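Local atomic coordinates of serine hydrolase CCSP0084 (Cycloclasticus sp. P1, PDB entry 4I3F), a protein that probably hydrolyses ester or carbon-carbon bonds as an alpha/beta-hydrolase-fold serine hydrolase related to the meta-cleavage product (MCP) hydrolases. Residues H279-Q282 / A288-N291; D275-G278 / I283-K286; I102-Q107 / L135-E140. One frame throughout, in Å; residues are numbered along the deposited sequence.

Interaction 1 of 3, residues H279-Q282 / A288-N291; sequences HWVQ and AFNN
Val281 and Gln282, the first two residues of the short helix 281-284, pack against the ring of Phe289 on helix 286-298 in the alpha/beta hydrolase fold, beside Met148 of strand 142-148. The approach to helix 281-284 starts at His279, whose ND1 is hydrogen-bonded to Asp251 OD2 and whose side chain rests on Ser125, an arrangement consistent with the catalytic triad of this fold. Trp280 takes the N-cap position at the centre of an inverse gamma turn, and its ring stacks with Phe183. Val281 then turns CG1 to the phenyl ring, 3.9 Å from Phe289 CD1, the two side chains meeting nearly at right angles. Gln282 makes the closer approach: its CB lies over one face of the ring, 3.9 Å from the centroid and 28° off the normal, a CH-pi contact displaced toward the CD2-CE2 side. With CG set between the backbone N and the carbonyl carbon (chi1 89°) and a bend at chi2, the glutamine amide swings away from the phenyl, and its NE2 is taken by Asn62 O. An alanine in place of Phe289 is likely to open a gap between the two helices and leave Gln282 CB without its aromatic face. A water finally bridges the helices, donating to Gln282 O at 2.7 Å and to Asn290 OD1 at 2.8 Å.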
# COMPACT_ATOMS: atom_id res chain seq x y z
N HIS A 279 -12.00 -2.57 -1.95
CA HIS A 279 -10.73 -2.08 -1.42
C HIS A 279 -9.69 -1.68 -2.48
O HIS A 279 -9.02 -0.66 -2.33
CB HIS A 279 -10.10 -3.09 -0.47
CG HIS A 279 -8.84 -2.58 0.16
ND1 HIS A 279 -8.83 -1.51 1.03
CD2 HIS A 279 -7.54 -2.94 -0.01
CE1 HIS A 279 -7.59 -1.25 1.39
NE2 HIS A 279 -6.78 -2.10 0.77
N TRP A 280 -9.55 -2.49 -3.53
CA TRP A 280 -8.61 -2.17 -4.61
C TRP A 280 -9.19 -1.13 -5.56
O TRP A 280 -9.54 -1.47 -6.70
CB TRP A 280 -8.27 -3.43 -5.41
CG TRP A 280 -7.31 -4.36 -4.72
CD1 TRP A 280 -6.52 -4.07 -3.65
CD2 TRP A 280 -7.05 -5.72 -5.06
NE1 TRP A 280 -5.78 -5.18 -3.30
CE2 TRP A 280 -6.09 -6.21 -4.16
CE3 TRP A 280 -7.54 -6.59 -6.05
CZ2 TRP A 280 -5.60 -7.52 -4.21
CZ3 TRP A 280 -7.06 -7.89 -6.10
CH2 TRP A 280 -6.10 -8.34 -5.18
N VAL A 281 -9.28 0.11 -5.10
CA VAL A 281 -9.84 1.22 -5.88
C VAL A 281 -9.09 1.37 -7.20
O VAL A 281 -9.69 1.65 -8.23
CB VAL A 281 -9.74 2.56 -5.11
CG1 VAL A 281 -10.32 3.69 -5.93
CG2 VAL A 281 -10.47 2.48 -3.76
N GLN A 282 -7.77 1.15 -7.16
CA GLN A 282 -6.92 1.36 -8.32
C GLN A 282 -7.10 0.31 -9.41
O GLN A 282 -6.70 0.52 -10.56
CB GLN A 282 -5.44 1.45 -7.89
CG GLN A 282 -4.67 0.13 -7.84
CD GLN A 282 -5.00 -0.76 -6.64
OE1 GLN A 282 -5.99 -0.56 -5.93
NE2 GLN A 282 -4.16 -1.76 -6.41
N ALA A 288 -10.49 6.26 -13.31
CA ALA A 288 -10.86 7.31 -12.36
C ALA A 288 -9.78 7.53 -11.30
O ALA A 288 -9.42 8.67 -10.99
CB ALA A 288 -12.21 6.99 -11.71
N PHE A 289 -9.26 6.43 -10.76
CA PHE A 289 -8.23 6.53 -9.73
C PHE A 289 -6.95 7.13 -10.31
O PHE A 289 -6.35 8.03 -9.70
CB PHE A 289 -7.96 5.17 -9.10
CG PHE A 289 -6.82 5.19 -8.11
CD1 PHE A 289 -7.05 5.56 -6.79
CD2 PHE A 289 -5.53 4.89 -8.51
CE1 PHE A 289 -5.99 5.61 -5.87
CE2 PHE A 289 -4.47 4.94 -7.61
CZ PHE A 289 -4.71 5.29 -6.29
N ASN A 290 -6.52 6.61 -11.46
CA ASN A 290 -5.30 7.08 -12.11
C ASN A 290 -5.37 8.57 -12.41
O ASN A 290 -4.45 9.34 -12.11
CB ASN A 290 -5.06 6.30 -13.41
CG ASN A 290 -4.52 4.90 -13.16
OD1 ASN A 290 -4.26 4.52 -12.02
ND2 ASN A 290 -4.36 4.13 -14.23
N ASN A 291 -6.49 8.99 -12.99
CA ASN A 291 -6.67 10.41 -13.25
C ASN A 291 -6.79 11.28 -12.00
O ASN A 291 -6.16 12.33 -11.93
CB ASN A 291 -7.81 10.64 -14.23
CG ASN A 291 -7.41 10.30 -15.66
OD1 ASN A 291 -6.71 11.06 -16.32
ND2 ASN A 291 -7.84 9.14 -16.13
O HOH W 1 -4.36 1.78 -11.25

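Interaction 2 of 3, residues D275-G278 / I283-K286; sequences DHCG and IEKK
Gly278 N donates to Glu284 OE1 at 2.8 Å, tying the loop that leaves strand 269-274 of the alpha/beta hydrolase fold to the end of the helix 281-284 that follows it. The bond is somewhat bent, at 151°, and it reaches the carboxylate from above its plane. Further back along the loop, the ammonium of Lys285 takes two backbone carbonyls. NZ meets Asp275 O at 2.9 Å, almost in line with the carbonyl bond, and His276 O at 3.2 Å from well above that carbonyl's plane. The lysine gets there by bending at chi2 (-78°) and then running extended from CB to NZ, which lays its aliphatic part along Cys277: CG is 3.7 Å from Cys277 SG, and CE packs on Cys277 CB.

One shell out, Glu284 is gripped by further backbone amides, OE1 by Phe185 N and OE2 by Asp186 N, while a water donates to OE2 and to His276 O together. So many donors round a buried carboxylate would be expected to keep it ionised and to fix its rotation. Glu250 also holds the middle of the loop, accepting a hydrogen bond from Cys277 N and a weak one from His276 N. Another water, donating to Asp275 OD2, is weakly bonded to Lys285 NZ. On the exposed side, His276 ND1 gives a nearly straight 2.9 Å bond to Asp275 OD1, which lies in the plane of the imidazole and uses its anti lone pair.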
# COMPACT_ATOMS: atom_id res chain seq x y z
N ASP A 275 -18.12 5.12 -5.06
CA ASP A 275 -19.25 4.22 -4.88
C ASP A 275 -19.04 2.96 -5.69
O ASP A 275 -18.30 2.98 -6.68
CB ASP A 275 -20.51 4.89 -5.40
CG ASP A 275 -20.42 5.20 -6.88
OD1 ASP A 275 -21.11 4.53 -7.67
OD2 ASP A 275 -19.65 6.10 -7.25
N HIS A 276 -19.74 1.89 -5.31
CA HIS A 276 -19.67 0.61 -6.00
C HIS A 276 -18.23 0.20 -6.22
O HIS A 276 -17.79 -0.03 -7.34
CB HIS A 276 -20.41 0.67 -7.35
CG HIS A 276 -21.89 0.81 -7.22
ND1 HIS A 276 -22.54 2.03 -7.28
CD2 HIS A 276 -22.86 -0.12 -7.05
CE1 HIS A 276 -23.84 1.84 -7.15
NE2 HIS A 276 -24.06 0.54 -7.00
N CYS A 277 -17.49 0.13 -5.12
CA CYS A 277 -16.06 -0.02 -5.21
C CYS A 277 -15.55 -0.87 -4.08
O CYS A 277 -15.99 -0.73 -2.93
CB CYS A 277 -15.39 1.36 -5.14
SG CYS A 277 -13.68 1.35 -5.67
N GLY A 278 -14.61 -1.75 -4.39
CA GLY A 278 -13.94 -2.54 -3.37
C GLY A 278 -12.63 -1.93 -2.94
O GLY A 278 -12.19 -0.90 -3.47
N ILE A 283 -7.70 -0.83 -9.06
CA ILE A 283 -8.01 -1.87 -10.03
C ILE A 283 -9.47 -1.76 -10.47
O ILE A 283 -9.78 -1.92 -11.64
CB ILE A 283 -7.79 -3.30 -9.46
CG1 ILE A 283 -6.39 -3.45 -8.86
CG2 ILE A 283 -8.04 -4.36 -10.54
CD1 ILE A 283 -5.29 -3.25 -9.84
N GLU A 284 -10.37 -1.49 -9.52
CA GLU A 284 -11.80 -1.43 -9.84
C GLU A 284 -12.10 -0.23 -10.72
O GLU A 284 -12.82 -0.34 -11.71
CB GLU A 284 -12.63 -1.35 -8.56
CG GLU A 284 -14.14 -1.48 -8.78
CD GLU A 284 -14.74 -2.63 -7.98
OE1 GLU A 284 -14.22 -2.90 -6.87
OE2 GLU A 284 -15.71 -3.25 -8.45
N LYS A 285 -11.54 0.92 -10.35
CA LYS A 285 -11.74 2.18 -11.06
C LYS A 285 -10.40 2.66 -11.59
O LYS A 285 -9.93 3.73 -11.19
CB LYS A 285 -12.26 3.26 -10.11
CG LYS A 285 -13.29 2.81 -9.09
CD LYS A 285 -14.67 2.67 -9.71
CE LYS A 285 -15.74 2.43 -8.65
NZ LYS A 285 -17.11 2.39 -9.25
N LYS A 286 -9.77 1.88 -12.47
CA LYS A 286 -8.44 2.24 -12.98
C LYS A 286 -8.39 3.66 -13.53
O LYS A 286 -7.56 4.46 -13.10
CB LYS A 286 -8.00 1.28 -14.07
CG LYS A 286 -7.91 -0.16 -13.61
CD LYS A 286 -7.44 -1.04 -14.74
CE LYS A 286 -7.54 -2.49 -14.35
NZ LYS A 286 -8.96 -2.85 -14.14
O HOH W 2 -17.20 5.47 -8.48
O HOH W 3 -17.58 -1.78 -9.59

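Interaction 3 of 3, residues I102-Q107 / L135-E140; sequences IWVQQQ and LNRHPE. With NA (sodium ion), chain D.
One face of the Arg137 guanidinium receives Val104 CG2, which sits toward the rim of the group, 4.2 Å from Arg137 NH1. The other methyl of Val104 meets an imidazole instead: CG1 comes to the edge of the His138 ring, near its plane, 3.7 Å from His138 CD2. Also in the plane of that ring lie a sodium ion and a water. His138 ND1 binds the sodium at 2.5 Å, while NE2 donates to the water at 3.0 Å, and the water in turn donates to Gln105 OE1, linking the two segments by a polar path beside the apolar one. In the alpha/beta hydrolase fold this joins helix 96-113 to the C-terminal end of helix 126-137, the helix that follows the probable nucleophile elbow. Val104, CG1 anti to its own N (chi1 169°), sends one methyl to each neighbour and also touches His133 and Leu134. Arg137 stays extended from CG to NE as it passes the valine, and NH1 forms a salt bridge with Asp101. The sodium is also bound by two waters and by Glu140 OE2, 2.4 Å from the ion.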
# COMPACT_ATOMS: atom_id res chain seq x y z
N ILE A 102 10.78 -1.18 10.29
CA ILE A 102 11.48 -1.67 9.10
C ILE A 102 10.95 -1.06 7.79
O ILE A 102 11.74 -0.67 6.92
CB ILE A 102 11.41 -3.22 9.01
CG1 ILE A 102 12.40 -3.85 9.99
CG2 ILE A 102 11.69 -3.69 7.59
CD1 ILE A 102 12.19 -5.35 10.21
N TRP A 103 9.63 -0.99 7.65
CA TRP A 103 9.01 -0.46 6.43
C TRP A 103 9.31 1.02 6.23
O TRP A 103 9.58 1.46 5.10
CB TRP A 103 7.50 -0.72 6.46
CG TRP A 103 7.16 -2.20 6.36
CD1 TRP A 103 7.87 -3.16 5.70
CD2 TRP A 103 6.03 -2.87 6.95
NE1 TRP A 103 7.25 -4.38 5.83
CE2 TRP A 103 6.12 -4.23 6.59
CE3 TRP A 103 4.95 -2.45 7.74
CZ2 TRP A 103 5.18 -5.18 7.00
CZ3 TRP A 103 4.01 -3.39 8.14
CH2 TRP A 103 4.13 -4.74 7.78
N VAL A 104 9.28 1.79 7.32
CA VAL A 104 9.63 3.20 7.27
C VAL A 104 11.10 3.37 6.85
O VAL A 104 11.40 4.08 5.89
CB VAL A 104 9.33 3.92 8.61
CG1 VAL A 104 9.93 5.33 8.65
CG2 VAL A 104 7.81 3.98 8.84
N GLN A 105 12.02 2.69 7.55
CA GLN A 105 13.43 2.85 7.23
C GLN A 105 13.76 2.36 5.82
O GLN A 105 14.62 2.92 5.14
CB GLN A 105 14.33 2.16 8.27
CG GLN A 105 15.81 2.53 8.14
CD GLN A 105 16.05 4.02 8.34
OE1 GLN A 105 15.58 4.61 9.31
NE2 GLN A 105 16.79 4.64 7.42
N GLN A 106 13.06 1.32 5.37
CA GLN A 106 13.26 0.83 4.00
C GLN A 106 13.04 1.93 2.96
O GLN A 106 13.82 2.07 2.01
CB GLN A 106 12.33 -0.35 3.71
CG GLN A 106 12.45 -0.85 2.26
CD GLN A 106 11.39 -1.87 1.89
OE1 GLN A 106 10.33 -1.95 2.52
NE2 GLN A 106 11.65 -2.65 0.84
N GLN A 107 11.99 2.73 3.13
CA GLN A 107 11.69 3.74 2.13
C GLN A 107 12.69 4.89 2.17
O GLN A 107 13.04 5.45 1.13
CB GLN A 107 10.25 4.26 2.27
CG GLN A 107 9.18 3.17 2.22
CD GLN A 107 9.45 2.13 1.14
OE1 GLN A 107 9.80 2.47 0.02
NE2 GLN A 107 9.31 0.87 1.50
N LEU A 135 5.42 10.25 6.89
CA LEU A 135 5.17 11.69 6.97
C LEU A 135 5.39 12.19 8.39
O LEU A 135 5.83 13.33 8.60
CB LEU A 135 3.73 12.01 6.53
CG LEU A 135 3.33 11.56 5.13
CD1 LEU A 135 1.88 11.90 4.86
CD2 LEU A 135 4.22 12.19 4.08
N ASN A 136 5.10 11.34 9.37
CA ASN A 136 5.27 11.71 10.77
C ASN A 136 6.74 11.75 11.16
O ASN A 136 7.19 12.67 11.84
CB ASN A 136 4.54 10.71 11.67
CG ASN A 136 4.64 11.07 13.14
OD1 ASN A 136 4.40 12.22 13.55
ND2 ASN A 136 5.03 10.09 13.96
N ARG A 137 7.48 10.74 10.72
CA ARG A 137 8.87 10.55 11.17
C ARG A 137 9.89 11.30 10.32
O ARG A 137 10.91 11.76 10.85
CB ARG A 137 9.22 9.06 11.22
CG ARG A 137 8.47 8.29 12.30
CD ARG A 137 8.82 6.81 12.29
NE ARG A 137 7.76 6.01 12.89
CZ ARG A 137 7.86 4.71 13.14
NH1 ARG A 137 8.99 4.06 12.86
NH2 ARG A 137 6.84 4.06 13.68
N HIS A 138 9.61 11.42 9.03
CA HIS A 138 10.54 12.03 8.08
C HIS A 138 9.83 13.00 7.15
O HIS A 138 9.88 12.84 5.93
CB HIS A 138 11.19 10.93 7.24
CG HIS A 138 11.90 9.89 8.05
ND1 HIS A 138 13.18 10.08 8.54
CD2 HIS A 138 11.52 8.66 8.45
CE1 HIS A 138 13.55 9.01 9.22
NE2 HIS A 138 12.57 8.13 9.18
N PRO A 139 9.16 14.03 7.72
CA PRO A 139 8.29 14.88 6.91
C PRO A 139 9.03 15.61 5.78
O PRO A 139 8.41 15.89 4.75
CB PRO A 139 7.74 15.89 7.93
CG PRO A 139 8.73 15.89 9.05
CD PRO A 139 9.22 14.47 9.13
N GLU A 140 10.31 15.90 5.97
CA GLU A 140 11.07 16.68 4.99
C GLU A 140 11.34 15.91 3.69
O GLU A 140 11.78 16.50 2.70
CB GLU A 140 12.39 17.16 5.59
CG GLU A 140 13.43 16.04 5.86
CD GLU A 140 13.07 15.09 7.01
OE1 GLU A 140 12.11 15.35 7.76
OE2 GLU A 140 13.76 14.07 7.16
NA NA D . 14.41 12.29 8.55
O HOH W 4 13.17 5.42 10.27
O HOH W 5 16.69 11.88 10.03
O HOH W 6 15.63 11.54 6.09

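Interactions 1 and 2 are neighbours, their centres 6 Å apart, and both use helix 281-284. The first is buried and chiefly apolar, setting that helix against helix 286-298. The second is only partly buried: its inner end is a carboxylate held by backbone amides, its outer part a lysine, an aspartate and a water. Segments 275-278 and 279-282 are consecutive, so the two contacts share one run of chain that includes His279. Interaction 3 lies on the opposite side of the chain's centre, about 24 Å from interaction 1 between centres, and joins different helices, 96-113 and 126-137. It combines a single buried valine with partly exposed charged and metal-bound groups, and it alone holds a metal ion.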